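Local coordinates for protein thermospermine synthase (Medicago truncatula, PDB 6BQ3) that probably transfers an aminopropyl group from decarboxylated S-adenosylmethionine to spermidine, giving thermospermine and methylthioadenosine, at residues S54-I59 with D132-V137. Sequence-based numbering, arbitrary orientation.
Sequences SQYQDI and DIDEEV. With DSH (5'-S-(3-aminopropyl)-5'-thioadenosine), chain C.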
loop_
_atom_site.group_PDB
_atom_site.type_symbol
_atom_site.label_atom_id
_atom_site.label_comp_id
_atom_site.label_asym_id
_atom_site.label_seq_id
_atom_site.Cartn_x
_atom_site.Cartn_y
_atom_site.Cartn_z
ATOM N N SER A 54 -22.537 3.899 15.469
ATOM C CA SER A 54 -23.642 4.581 16.117
ATOM C C SER A 54 -24.013 5.705 15.186
ATOM O O SER A 54 -23.399 5.871 14.138
ATOM C CB SER A 54 -23.179 5.131 17.463
ATOM O OG SER A 54 -22.088 6.013 17.270
ATOM N N GLN A 55 -24.984 6.511 15.580
ATOM C CA GLN A 55 -25.322 7.711 14.805
ATOM C C GLN A 55 -24.228 8.778 14.817
ATOM O O GLN A 55 -24.319 9.728 14.054
ATOM C CB GLN A 55 -26.618 8.349 15.323
ATOM C CG GLN A 55 -26.466 9.040 16.668
ATOM C CD GLN A 55 -27.786 9.231 17.376
ATOM O OE1 GLN A 55 -28.084 8.526 18.336
ATOM N NE2 GLN A 55 -28.590 10.176 16.893
ATOM N N TYR A 56 -23.241 8.652 15.709
ATOM C CA TYR A 56 -22.198 9.654 15.870
ATOM C C TYR A 56 -20.967 9.375 15.045
ATOM O O TYR A 56 -20.370 10.301 14.501
ATOM C CB TYR A 56 -21.830 9.788 17.350
ATOM C CG TYR A 56 -22.989 10.367 18.128
ATOM C CD1 TYR A 56 -23.249 11.743 18.098
ATOM C CD2 TYR A 56 -23.863 9.538 18.851
ATOM C CE1 TYR A 56 -24.335 12.277 18.782
ATOM C CE2 TYR A 56 -24.955 10.064 19.537
ATOM C CZ TYR A 56 -25.178 11.430 19.506
ATOM O OH TYR A 56 -26.243 11.961 20.178
ATOM N N GLN A 57 -20.562 8.109 14.982
ATOM C CA GLN A 57 -19.333 7.747 14.302
ATOM C C GLN A 57 -19.213 6.252 14.102
ATOM O O GLN A 57 -19.916 5.468 14.730
ATOM C CB GLN A 57 -18.145 8.220 15.138
ATOM C CG GLN A 57 -18.088 7.569 16.517
ATOM C CD GLN A 57 -17.660 8.517 17.619
ATOM O OE1 GLN A 57 -16.794 9.370 17.416
ATOM N NE2 GLN A 57 -18.246 8.351 18.802
ATOM N N ASP A 58 -18.287 5.887 13.228
ATOM C CA ASP A 58 -17.822 4.506 13.090
ATOM C C ASP A 58 -16.885 4.145 14.211
ATOM O O ASP A 58 -16.048 4.951 14.594
ATOM C CB ASP A 58 -17.089 4.308 11.764
ATOM C CG ASP A 58 -18.022 3.958 10.668
ATOM O OD1 ASP A 58 -18.423 4.872 9.918
ATOM O OD2 ASP A 58 -18.400 2.773 10.583
ATOM N N ILE A 59 -17.048 2.932 14.728
ATOM C CA ILE A 59 -16.290 2.420 15.856
ATOM C C ILE A 59 -15.673 1.114 15.370
ATOM O O ILE A 59 -16.323 0.327 14.640
ATOM C CB ILE A 59 -17.205 2.140 17.067
ATOM C CG1 ILE A 59 -18.004 3.398 17.437
ATOM C CG2 ILE A 59 -16.436 1.605 18.285
ATOM C CD1 ILE A 59 -19.158 3.128 18.389
ATOM N N ASP A 132 -19.601 11.506 27.830
ATOM C CA ASP A 132 -19.379 11.226 26.402
ATOM C C ASP A 132 -20.707 11.217 25.665
ATOM O O ASP A 132 -21.711 10.770 26.203
ATOM C CB ASP A 132 -18.668 9.894 26.237
ATOM C CG ASP A 132 -17.972 9.762 24.893
ATOM O OD1 ASP A 132 -18.678 9.750 23.845
ATOM O OD2 ASP A 132 -16.724 9.654 24.890
ATOM N N ILE A 133 -20.707 11.689 24.427
ATOM C CA ILE A 133 -21.931 11.761 23.626
ATOM C C ILE A 133 -22.387 10.374 23.102
ATOM O O ILE A 133 -23.558 10.196 22.743
ATOM C CB ILE A 133 -21.740 12.809 22.508
ATOM C CG1 ILE A 133 -23.080 13.325 22.001
ATOM C CG2 ILE A 133 -20.861 12.274 21.379
ATOM C CD1 ILE A 133 -22.913 14.497 21.048
ATOM N N ASP A 134 -21.475 9.389 23.111
ATOM C CA ASP A 134 -21.686 8.107 22.436
ATOM C C ASP A 134 -21.653 6.926 23.424
ATOM O O ASP A 134 -20.605 6.362 23.742
ATOM C CB ASP A 134 -20.668 7.929 21.289
ATOM C CG ASP A 134 -21.131 6.916 20.240
ATOM O OD1 ASP A 134 -21.961 6.051 20.569
ATOM O OD2 ASP A 134 -20.675 7.001 19.076
ATOM N N GLU A 135 -22.845 6.529 23.855
ATOM C CA GLU A 135 -23.022 5.376 24.734
ATOM C C GLU A 135 -22.325 4.120 24.170
ATOM O O GLU A 135 -21.708 3.342 24.909
ATOM C CB GLU A 135 -24.531 5.148 24.950
ATOM C CG GLU A 135 -24.873 4.069 25.944
ATOM C CD GLU A 135 -26.334 4.101 26.359
ATOM O OE1 GLU A 135 -27.219 4.235 25.481
ATOM O OE2 GLU A 135 -26.597 3.996 27.558
ATOM N N GLU A 136 -22.370 3.958 22.852
ATOM C CA GLU A 136 -21.837 2.754 22.227
ATOM C C GLU A 136 -20.319 2.704 22.402
ATOM O O GLU A 136 -19.787 1.654 22.730
ATOM C CB GLU A 136 -22.294 2.593 20.753
ATOM C CG GLU A 136 -23.768 2.970 20.417
ATOM C CD GLU A 136 -24.846 2.441 21.387
ATOM O OE1 GLU A 136 -24.561 1.492 22.154
ATOM O OE2 GLU A 136 -26.002 2.970 21.363
ATOM N N VAL A 137 -19.636 3.841 22.280
ATOM C CA VAL A 137 -18.184 3.884 22.508
ATOM C C VAL A 137 -17.887 3.408 23.918
ATOM O O VAL A 137 -16.998 2.588 24.132
ATOM C CB VAL A 137 -17.590 5.321 22.372
ATOM C CG1 VAL A 137 -16.139 5.380 22.874
ATOM C CG2 VAL A 137 -17.641 5.808 20.943
HETATM N N DSH C . -7.464 12.334 21.078
HETATM N N1 DSH C . -19.523 15.739 23.978
HETATM C C2 DSH C . -19.012 14.656 24.759
HETATM N N3 DSH C . -18.181 13.646 24.108
HETATM C C4 DSH C . -17.874 13.763 22.635
HETATM C C5 DSH C . -18.364 14.794 21.906
HETATM C C6 DSH C . -19.246 15.855 22.585
HETATM N N6 DSH C . -19.801 16.972 21.855
HETATM N N7 DSH C . -17.940 14.641 20.645
HETATM C C8 DSH C . -17.183 13.519 20.594
HETATM N N9 DSH C . -17.145 12.966 21.829
HETATM C CA DSH C . -8.376 11.376 21.708
HETATM C CB DSH C . -9.838 11.813 21.461
HETATM S SD DSH C . -12.097 10.420 20.520
HETATM C CG DSH C . -10.818 10.655 21.799
HETATM C "C1'" DSH C . -16.485 11.864 22.257
HETATM C "C2'" DSH C . -16.418 10.629 21.269
HETATM O "O2'" DSH C . -17.670 9.783 21.366
HETATM C "C3'" DSH C . -15.362 10.022 21.616
HETATM O "O3'" DSH C . -15.490 9.124 22.781
HETATM C "C4'" DSH C . -14.298 11.211 22.050
HETATM O "O4'" DSH C . -15.026 12.206 22.486
HETATM C "C5'" DSH C . -13.449 11.620 20.864
#
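The carboxylate of D134 draws the two segments together: its OD2 accepts from both S54 OG, at a very short 2.5 Å, and the side-chain amide of Q57, at 2.8 Å from NE2. The amide and carboxylate planes are nearly parallel, 3° apart, and NE2 reaches OD2 from the anti side, somewhat out of the carboxylate plane. The same NE2 donates to the ligand ribose O2' (3.0 Å), which in turn donates to D132 OD1; O3' donates to D132 OD2, so an acidic residue ending strand 127-132 holds both ribose hydroxyls, as in Rossmann-like nucleoside sites. D134 also N-caps helix 135-144 through a weak bond from E136 N to OD1. I133 is clasped between Y56 and the adenine: its CG2 lies 3.6 Å from C5 of the ligand, while CD1 comes within 3.5 Å of Y56 CE1. Trimming Y56 to an alanine would remove the ring that I133 packs against and is likely to let that side chain turn more freely beside the adenine. Away from the tightly packed centre around buried D134 the contact loosens toward solvent, where exposed E136 merely lays its CG 3.7 Å from S54 CB. The loop joins strands 39-53 and 58-64 of the N-terminal antiparallel sheet and meets the start of helix 135-144 in the Rossmann-like domain, with I59 reaching F140 on that helix and L73 on strand 70-73.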